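Local coordinates for uncharacterized protein (Pyrococcus abyssi, PDB 5IFF) that acts as the restriction DNA glycosylase R.PabI, which probably excises adenine from its recognition sequence and is here a tetramer bound to nonspecific double-stranded DNA, at residues 201-204 against 205-209; 191-194 against 195-198; 101-104 against 105-108; 84-87 against 88-91. The protein carries 2 engineered substitutions. All blocks are in the same frame, centred on the assembly; numbering follows the deposited sequence.

Contact 1: 201-204 against 205-209; sequences ASET and HKNDI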
loop_
_atom_site.group_PDB
_atom_site.type_symbol
_atom_site.label_atom_id
_atom_site.label_comp_id
_atom_site.label_asym_id
_atom_site.label_seq_id
_atom_site.Cartn_x
_atom_site.Cartn_y
_atom_site.Cartn_z
ATOM N N ALA A 201 -29.767 3.157 -2.311
ATOM C CA ALA A 201 -28.602 2.267 -2.476
ATOM C C ALA A 201 -28.628 1.028 -1.575
ATOM O O ALA A 201 -28.331 -0.105 -2.033
ATOM C CB ALA A 201 -27.312 3.069 -2.216
ATOM N N SER A 202 -28.934 1.226 -0.288
ATOM C CA SER A 202 -29.035 0.114 0.679
ATOM C C SER A 202 -29.820 0.563 1.892
ATOM O O SER A 202 -29.851 1.778 2.190
ATOM C CB SER A 202 -27.672 -0.367 1.146
ATOM O OG SER A 202 -27.028 0.597 1.985
ATOM N N GLU A 203 -30.379 -0.395 2.638
ATOM C CA GLU A 203 -31.115 -0.011 3.841
ATOM C C GLU A 203 -30.180 0.692 4.817
ATOM O O GLU A 203 -30.548 1.636 5.482
ATOM C CB GLU A 203 -31.762 -1.231 4.521
ATOM C CG GLU A 203 -32.650 -0.827 5.699
ATOM C CD GLU A 203 -33.527 -1.957 6.220
ATOM O OE1 GLU A 203 -33.447 -3.078 5.699
ATOM O OE2 GLU A 203 -34.307 -1.704 7.157
ATOM N N THR A 204 -28.948 0.223 4.913
ATOM C CA THR A 204 -28.005 0.833 5.835
ATOM C C THR A 204 -27.707 2.279 5.457
ATOM O O THR A 204 -27.672 3.179 6.321
ATOM C CB THR A 204 -26.691 0.030 5.888
ATOM O OG1 THR A 204 -26.974 -1.271 6.421
ATOM C CG2 THR A 204 -25.700 0.714 6.827
ATOM N N HIS A 205 -27.511 2.513 4.157
ATOM C CA HIS A 205 -27.271 3.890 3.719
ATOM C C HIS A 205 -28.483 4.759 4.005
ATOM O O HIS A 205 -28.318 5.879 4.462
ATOM C CB HIS A 205 -26.936 3.958 2.219
ATOM C CG HIS A 205 -25.524 3.566 1.886
ATOM N ND1 HIS A 205 -24.438 4.001 2.625
ATOM C CD2 HIS A 205 -25.028 2.754 0.923
ATOM C CE1 HIS A 205 -23.327 3.465 2.110
ATOM N NE2 HIS A 205 -23.665 2.714 1.077
ATOM N N LYS A 206 -29.677 4.244 3.721
ATOM C CA LYS A 206 -30.914 5.018 3.997
ATOM C C LYS A 206 -31.006 5.394 5.491
ATOM O O LYS A 206 -31.324 6.551 5.860
ATOM C CB LYS A 206 -32.162 4.203 3.585
ATOM C CG LYS A 206 -33.477 4.957 3.922
ATOM C CD LYS A 206 -34.756 4.215 3.473
ATOM C CE LYS A 206 -35.394 3.494 4.601
ATOM N NZ LYS A 206 -36.739 2.839 4.231
ATOM N N ASN A 207 -30.759 4.404 6.350
ATOM C CA ASN A 207 -30.821 4.637 7.780
ATOM C C ASN A 207 -29.847 5.718 8.166
ATOM O O ASN A 207 -30.182 6.589 8.980
ATOM C CB ASN A 207 -30.518 3.341 8.564
ATOM C CG ASN A 207 -31.638 2.318 8.429
ATOM O OD1 ASN A 207 -32.781 2.652 8.081
ATOM N ND2 ASN A 207 -31.328 1.078 8.730
ATOM N N ASP A 208 -28.654 5.677 7.559
ATOM C CA ASP A 208 -27.650 6.697 7.853
ATOM C C ASP A 208 -28.142 8.070 7.444
ATOM O O ASP A 208 -27.975 9.028 8.199
ATOM C CB ASP A 208 -26.321 6.449 7.149
ATOM C CG ASP A 208 -25.528 5.306 7.744
ATOM O OD1 ASP A 208 -25.826 4.882 8.896
ATOM O OD2 ASP A 208 -24.564 4.885 7.058
ATOM N N ILE A 209 -28.679 8.164 6.220
ATOM C CA ILE A 209 -29.153 9.446 5.709
ATOM C C ILE A 209 -30.322 9.974 6.557
ATOM O O ILE A 209 -30.362 11.159 6.860
ATOM C CB ILE A 209 -29.629 9.358 4.235
ATOM C CG1 ILE A 209 -28.453 8.973 3.319
ATOM C CG2 ILE A 209 -30.266 10.721 3.765
ATOM C CD1 ILE A 209 -27.245 9.990 3.426
#
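S202 breaks from helical backbone angles, ending helix 188-201, and the chain at once winds into helix 203-216, whose first turn is tied by K206 N to S202 O (2.9 Å), N207 N to E203 O and D208 N to T204 O. The S202 side chain serves the same turn: OG accepts from H205 N at 2.9 Å with an N-H...O angle of 161°. Its first torsion, 70°, puts OG between the backbone N and the carbonyl carbon, and from there it reaches forward to the amide three residues on. Serine suits the place because a short hydroxyl can take up a first-turn amide, which has no carbonyl from a preceding turn of its own helix.

This is an N-cap, set at the joint of two consecutive helices. The same OG also lies 3.1 Å from H205 CD2, approaching the imidazole obliquely, while A201 CB packs 3.9 Å from that carbon. H205 thus has its CD2 corner against the cap, and its ND1 turns to a hydrogen bond with Y62 OH, a hydroxyl that D208 OD2 also engages. S156 of strand 154-163 touches A201, S202 and H205, close to V158, one of the residues that bind adenine.

On the outer side of the turn, E203 CG comes 3.8 Å from N207 ND2, with carboxylate and amide planes 66° apart. K206 sends its long chain away, and NZ ends among hydrogen bonds to A97 O, V100 O and Y103 OH. A lysine is long enough to carry three N-H donors that far.

Contact 2: 191-194 against 195-198; sequences MKEL and LKAF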
loop_
_atom_site.group_PDB
_atom_site.type_symbol
_atom_site.label_atom_id
_atom_site.label_comp_id
_atom_site.label_asym_id
_atom_site.label_seq_id
_atom_site.Cartn_x
_atom_site.Cartn_y
_atom_site.Cartn_z
ATOM N N MET A 191 -27.932 18.061 -4.550
ATOM C CA MET A 191 -27.836 17.617 -3.162
ATOM C C MET A 191 -29.038 16.751 -2.847
ATOM O O MET A 191 -28.886 15.717 -2.174
ATOM C CB MET A 191 -27.786 18.815 -2.191
ATOM C CG MET A 191 -26.401 19.560 -2.193
ATOM S SD MET A 191 -26.357 20.981 -1.043
ATOM C CE MET A 191 -26.973 22.308 -2.150
ATOM N N LYS A 192 -30.208 17.168 -3.319
ATOM C CA LYS A 192 -31.386 16.335 -3.119
ATOM C C LYS A 192 -31.232 14.947 -3.745
ATOM O O LYS A 192 -31.521 13.932 -3.114
ATOM C CB LYS A 192 -32.602 16.993 -3.697
ATOM C CG LYS A 192 -32.967 18.306 -2.972
ATOM C CD LYS A 192 -34.216 18.900 -3.692
ATOM C CE LYS A 192 -34.689 20.231 -3.115
ATOM N NZ LYS A 192 -35.716 20.914 -4.040
ATOM N N GLU A 193 -30.796 14.917 -4.999
ATOM C CA GLU A 193 -30.695 13.625 -5.683
ATOM C C GLU A 193 -29.591 12.746 -5.173
ATOM O O GLU A 193 -29.720 11.528 -5.297
ATOM C CB GLU A 193 -30.544 13.834 -7.208
ATOM C CG GLU A 193 -31.785 14.489 -7.878
ATOM C CD GLU A 193 -33.065 13.661 -7.730
ATOM O OE1 GLU A 193 -32.991 12.428 -7.547
ATOM O OE2 GLU A 193 -34.166 14.226 -7.812
ATOM N N LEU A 194 -28.494 13.321 -4.655
ATOM C CA LEU A 194 -27.438 12.536 -4.077
ATOM C C LEU A 194 -27.941 11.886 -2.748
ATOM O O LEU A 194 -27.624 10.723 -2.462
ATOM C CB LEU A 194 -26.172 13.377 -3.814
ATOM C CG LEU A 194 -25.321 13.626 -5.095
ATOM C CD1 LEU A 194 -24.244 14.710 -4.765
ATOM C CD2 LEU A 194 -24.690 12.258 -5.527
ATOM N N LEU A 195 -28.794 12.619 -1.997
ATOM C CA LEU A 195 -29.389 12.063 -0.768
ATOM C C LEU A 195 -30.321 10.959 -1.161
ATOM O O LEU A 195 -30.276 9.901 -0.571
ATOM C CB LEU A 195 -30.154 13.151 0.031
ATOM C CG LEU A 195 -29.179 14.155 0.675
ATOM C CD1 LEU A 195 -30.010 15.428 1.082
ATOM C CD2 LEU A 195 -28.414 13.586 1.912
ATOM N N LYS A 196 -31.115 11.183 -2.205
ATOM C CA LYS A 196 -32.025 10.129 -2.677
ATOM C C LYS A 196 -31.269 8.916 -3.189
ATOM O O LYS A 196 -31.725 7.766 -2.989
ATOM C CB LYS A 196 -32.931 10.645 -3.757
ATOM C CG LYS A 196 -33.993 11.635 -3.180
ATOM C CD LYS A 196 -34.759 12.354 -4.302
ATOM C CE LYS A 196 -35.671 11.400 -5.002
ATOM N NZ LYS A 196 -36.766 12.159 -5.683
ATOM N N ALA A 197 -30.135 9.160 -3.848
ATOM C CA ALA A 197 -29.278 8.043 -4.293
ATOM C C ALA A 197 -28.845 7.156 -3.103
ATOM O O ALA A 197 -28.942 5.920 -3.155
ATOM C CB ALA A 197 -28.042 8.579 -5.064
ATOM N N PHE A 198 -28.361 7.762 -2.025
ATOM C CA PHE A 198 -27.931 6.980 -0.909
ATOM C C PHE A 198 -29.114 6.237 -0.259
ATOM O O PHE A 198 -28.968 5.092 0.218
ATOM C CB PHE A 198 -27.208 7.885 0.119
ATOM C CG PHE A 198 -25.762 8.112 -0.206
ATOM C CD1 PHE A 198 -24.856 7.040 -0.140
ATOM C CD2 PHE A 198 -25.289 9.370 -0.603
ATOM C CE1 PHE A 198 -23.475 7.225 -0.426
ATOM C CE2 PHE A 198 -23.921 9.566 -0.913
ATOM C CZ PHE A 198 -23.018 8.500 -0.823
#
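E193 O accepts from A197 N at 2.8 Å, the shortest of four successive i to i+4 bonds here; K196 N to K192 O follows at 2.9 Å. The E193 and K196 side chains run side by side and point the same way. E193 bends at chi2 (-61°), which brings its carboxylate alongside K196, with OE1 3.7 Å from K196 CD, while OE2 and K196 NZ form a long salt bridge of 3.9 Å. The main partner of the carboxylate is K133, whose NZ makes a salt bridge with OE1; K196 also has a cation-pi contact with F96. With an alanine in place of E193, K133 would probably lose its acidic mate and the K196 chain one of its neighbours.

These turns belong to helix 188-201, which is amphipathic and lies against the curved antiparallel sheet. L194 and A197 face strands 140-147 and 154-163, the small alanine allowing close approach to I141 and I143, and L194 touches V158 and I60, both adenine-binding residues. F198 CD2 comes 3.3 Å from L194 O, and the ring makes edge-to-face contacts with Y62 and H205. F121 of the second subunit packs on E193, K196 and A197.

Contact 3: 101-104 against 105-108; sequences KSYL and EDKG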
loop_
_atom_site.group_PDB
_atom_site.type_symbol
_atom_site.label_atom_id
_atom_site.label_comp_id
_atom_site.label_asym_id
_atom_site.label_seq_id
_atom_site.Cartn_x
_atom_site.Cartn_y
_atom_site.Cartn_z
ATOM N N LYS A 101 -38.605 0.807 0.134
ATOM C CA LYS A 101 -38.552 -0.513 0.823
ATOM C C LYS A 101 -37.757 -1.542 -0.005
ATOM O O LYS A 101 -37.786 -2.741 0.253
ATOM C CB LYS A 101 -39.956 -1.066 1.075
ATOM C CG LYS A 101 -40.889 -0.184 1.889
ATOM C CD LYS A 101 -40.464 -0.108 3.342
ATOM C CE LYS A 101 -41.371 0.809 4.131
ATOM N NZ LYS A 101 -40.794 1.101 5.468
ATOM N N SER A 102 -37.079 -1.062 -1.033
ATOM C CA SER A 102 -36.266 -1.940 -1.869
ATOM C C SER A 102 -35.049 -1.153 -2.346
ATOM O O SER A 102 -35.134 0.060 -2.527
ATOM C CB SER A 102 -37.078 -2.458 -3.050
ATOM O OG SER A 102 -36.243 -3.227 -3.874
ATOM N N TYR A 103 -33.924 -1.835 -2.531
ATOM C CA TYR A 103 -32.640 -1.159 -2.694
ATOM C C TYR A 103 -31.842 -1.743 -3.829
ATOM O O TYR A 103 -32.035 -2.911 -4.184
ATOM C CB TYR A 103 -31.826 -1.254 -1.392
ATOM C CG TYR A 103 -32.646 -0.767 -0.211
ATOM C CD1 TYR A 103 -32.753 0.589 0.063
ATOM C CD2 TYR A 103 -33.339 -1.662 0.599
ATOM C CE1 TYR A 103 -33.564 1.055 1.147
ATOM C CE2 TYR A 103 -34.100 -1.226 1.669
ATOM C CZ TYR A 103 -34.203 0.141 1.939
ATOM O OH TYR A 103 -34.983 0.604 2.979
ATOM N N LEU A 104 -30.901 -0.958 -4.344
ATOM C CA LEU A 104 -30.029 -1.458 -5.394
ATOM C C LEU A 104 -29.283 -2.720 -4.937
ATOM O O LEU A 104 -29.241 -3.716 -5.661
ATOM C CB LEU A 104 -29.046 -0.386 -5.820
ATOM C CG LEU A 104 -28.334 -0.873 -7.095
ATOM C CD1 LEU A 104 -29.273 -0.870 -8.304
ATOM C CD2 LEU A 104 -27.086 -0.111 -7.316
ATOM N N GLU A 105 -28.732 -2.699 -3.717
ATOM C CA GLU A 105 -28.066 -3.896 -3.159
ATOM C C GLU A 105 -28.963 -5.144 -3.160
ATOM O O GLU A 105 -28.453 -6.245 -3.342
ATOM C CB GLU A 105 -27.546 -3.616 -1.732
ATOM C CG GLU A 105 -26.227 -2.813 -1.751
ATOM C CD GLU A 105 -25.559 -2.680 -0.385
ATOM O OE1 GLU A 105 -25.878 -3.501 0.521
ATOM O OE2 GLU A 105 -24.746 -1.737 -0.211
ATOM N N ASP A 106 -30.283 -4.988 -3.023
ATOM C CA ASP A 106 -31.188 -6.143 -3.094
ATOM C C ASP A 106 -31.149 -6.894 -4.445
ATOM O O ASP A 106 -31.460 -8.090 -4.504
ATOM C CB ASP A 106 -32.628 -5.746 -2.827
ATOM C CG ASP A 106 -32.837 -5.123 -1.424
ATOM O OD1 ASP A 106 -31.957 -5.255 -0.546
ATOM O OD2 ASP A 106 -33.900 -4.493 -1.220
ATOM N N LYS A 107 -30.785 -6.190 -5.509
ATOM C CA LYS A 107 -30.785 -6.745 -6.847
ATOM C C LYS A 107 -29.619 -7.684 -7.018
ATOM O O LYS A 107 -29.749 -8.755 -7.598
ATOM C CB LYS A 107 -30.717 -5.637 -7.894
ATOM C CG LYS A 107 -32.027 -4.951 -8.113
ATOM C CD LYS A 107 -31.886 -3.762 -9.038
ATOM C CE LYS A 107 -32.228 -4.149 -10.466
ATOM N NZ LYS A 107 -33.686 -4.441 -10.643
ATOM N N GLY A 108 -28.480 -7.276 -6.497
ATOM C CA GLY A 108 -27.299 -8.117 -6.518
ATOM C C GLY A 108 -26.748 -8.267 -7.922
ATOM O O GLY A 108 -26.996 -7.437 -8.794
#
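S102 brings its CA to 3.5 Å from D106 OD2, just before the short helix. At Y103 the backbone N donates to that same oxygen at 3.0 Å and 139°, from above the carboxylate plane. Aspartate fits here because its short chain, with CG beside its backbone N (chi1 -60°), curls back to the amide that precedes the turn. D106 OD2 also sits at the edge of the Y103 ring, 3.4 Å from CD2, with ring and carboxylate planes 83° apart. In return, D106 N gives Y103 O a weak bond (3.0 Å). The phenol OH of Y103 bonds K206 NZ.

L104 O then takes K107 N at 2.9 Å, the donor above the carbonyl plane. The L104 side chain crosses that of K107, CD1 4.0 Å from CD, while K107 NZ reaches E116 of the second subunit in a salt bridge. G108 ends the turn with positive phi, which glycine adopts readily.

Helix 104-107 touches both the end of helix 188-201, through backbone hydrogen bonds of L104 and E105 with I200 and A201, and the sheet: L104 rests on I143 and L145 of strand 140-147 and on P129 of strand 121-134, and E105 OE2 bonds S156 OG of strand 154-163.

Contact 4: 84-87 against 88-91; sequences ILTY and NDIY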
loop_
_atom_site.group_PDB
_atom_site.type_symbol
_atom_site.label_atom_id
_atom_site.label_comp_id
_atom_site.label_asym_id
_atom_site.label_seq_id
_atom_site.Cartn_x
_atom_site.Cartn_y
_atom_site.Cartn_z
ATOM N N ILE A 84 -30.555 27.383 1.826
ATOM C CA ILE A 84 -30.530 26.852 0.477
ATOM C C ILE A 84 -31.379 25.581 0.416
ATOM O O ILE A 84 -32.217 25.415 -0.476
ATOM C CB ILE A 84 -29.077 26.589 0.027
ATOM C CG1 ILE A 84 -28.356 27.948 -0.177
ATOM C CG2 ILE A 84 -29.035 25.820 -1.301
ATOM C CD1 ILE A 84 -26.780 27.786 -0.303
ATOM N N LEU A 85 -31.177 24.703 1.376
ATOM C CA LEU A 85 -31.973 23.503 1.470
ATOM C C LEU A 85 -32.959 23.745 2.643
ATOM O O LEU A 85 -32.549 23.932 3.798
ATOM C CB LEU A 85 -31.073 22.317 1.657
ATOM C CG LEU A 85 -31.562 20.894 1.369
ATOM C CD1 LEU A 85 -32.603 20.532 2.361
ATOM C CD2 LEU A 85 -32.092 20.632 -0.018
ATOM N N THR A 86 -34.236 23.840 2.317
ATOM C CA THR A 86 -35.218 24.356 3.254
ATOM C C THR A 86 -35.712 23.239 4.169
ATOM O O THR A 86 -35.440 22.060 3.919
ATOM C CB THR A 86 -36.460 24.949 2.551
ATOM O OG1 THR A 86 -37.060 23.916 1.773
ATOM C CG2 THR A 86 -36.090 26.135 1.641
ATOM N N TYR A 87 -36.448 23.619 5.201
ATOM C CA TYR A 87 -37.043 22.580 6.051
ATOM C C TYR A 87 -37.945 21.727 5.210
ATOM O O TYR A 87 -37.916 20.513 5.315
ATOM C CB TYR A 87 -37.868 23.201 7.203
ATOM C CG TYR A 87 -36.988 23.735 8.273
ATOM C CD1 TYR A 87 -36.529 22.905 9.302
ATOM C CD2 TYR A 87 -36.579 25.064 8.253
ATOM C CE1 TYR A 87 -35.698 23.390 10.300
ATOM C CE2 TYR A 87 -35.751 25.561 9.245
ATOM C CZ TYR A 87 -35.310 24.718 10.263
ATOM O OH TYR A 87 -34.489 25.219 11.254
ATOM N N ASN A 88 -38.728 22.395 4.343
ATOM C CA ASN A 88 -39.656 21.662 3.522
ATOM C C ASN A 88 -38.913 20.660 2.610
ATOM O O ASN A 88 -39.411 19.565 2.366
ATOM C CB ASN A 88 -40.496 22.599 2.690
ATOM C CG ASN A 88 -41.553 21.871 1.902
ATOM O OD1 ASN A 88 -42.582 21.509 2.428
ATOM N ND2 ASN A 88 -41.318 21.682 0.635
ATOM N N ASP A 89 -37.761 21.086 2.074
ATOM C CA ASP A 89 -36.946 20.188 1.266
ATOM C C ASP A 89 -36.609 18.927 2.092
ATOM O O ASP A 89 -36.639 17.784 1.582
ATOM C CB ASP A 89 -35.642 20.855 0.833
ATOM C CG ASP A 89 -35.840 21.917 -0.255
ATOM O OD1 ASP A 89 -36.845 21.910 -0.989
ATOM O OD2 ASP A 89 -34.948 22.780 -0.364
ATOM N N ILE A 90 -36.227 19.144 3.364
ATOM C CA ILE A 90 -35.782 18.017 4.203
ATOM C C ILE A 90 -36.984 17.114 4.511
ATOM O O ILE A 90 -36.868 15.875 4.446
ATOM C CB ILE A 90 -35.084 18.502 5.510
ATOM C CG1 ILE A 90 -33.714 19.087 5.146
ATOM C CG2 ILE A 90 -34.755 17.337 6.449
ATOM C CD1 ILE A 90 -33.117 19.888 6.293
ATOM N N TYR A 91 -38.142 17.719 4.797
ATOM C CA TYR A 91 -39.333 16.899 5.076
ATOM C C TYR A 91 -39.708 16.022 3.883
ATOM O O TYR A 91 -40.170 14.883 4.049
ATOM C CB TYR A 91 -40.546 17.763 5.441
ATOM C CG TYR A 91 -40.341 18.696 6.592
ATOM C CD1 TYR A 91 -39.434 18.400 7.630
ATOM C CD2 TYR A 91 -41.067 19.891 6.652
ATOM C CE1 TYR A 91 -39.294 19.324 8.724
ATOM C CE2 TYR A 91 -40.928 20.772 7.684
ATOM C CZ TYR A 91 -40.031 20.489 8.709
ATOM O OH TYR A 91 -39.932 21.444 9.701
HETATM O O HOH W 1 -34.958 24.481 -2.195
#
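T86 and D89 meet with their side chains crossing, and each serves the backbone of the other. T86 OG1, held between its own N and carbonyl carbon by a chi1 of 60°, accepts from D89 N at 2.9 Å. D89 turns its carboxylate back, and OD2 accepts from T86 N at 3.0 Å in a nearly straight bond (172°), the donor lying above the carboxylate plane. A water donates to OD2 as well, and weakly to I84 O. D89 OD1 has a long, weak ion pair with K192. Were D89 a leucine, T86 N would probably lose its acceptor, and K192 its weak acidic partner.

L85 crosses the other flank of D89, CD1 lying 3.4 Å from D89 CB and against I90 CG1 at 3.3 Å, tighter than usual for carbons; branched aliphatic chains suit this buried side, where I90 also meets L213 and I216. Farther round, the Y91 ring lays one face over Y87 O, which sits 3.3 Å above its plane, and Y91 CZ is 3.8 Å from Y87 CB.

Such reciprocal bonding between an N-cap threonine and an acidic residue three places on is a capping box, here starting helix 87-99 after the loop from helix 72-81.

From the N terminus, contact 4 comes first, where the loop after helix 72-81 turns into helix 87-99. Contact 3 follows beyond that helix, at the short helix 104-107. After the long strands of the curved sheet, the chain returns in helix 188-201 with contact 2, and contact 1 marks its passage into helix 203-216. All four are in series, each closing only a local turn between adjacent segments, so none nests in or crosses another. Space joins what sequence separates: K192 of contact 2 meets D89 and L85 of contact 4, contact 1 meets contact 3 through A201 and K206, and its I209 packs on F198 of contact 2. Contacts 2 and 3 also touch the second subunit.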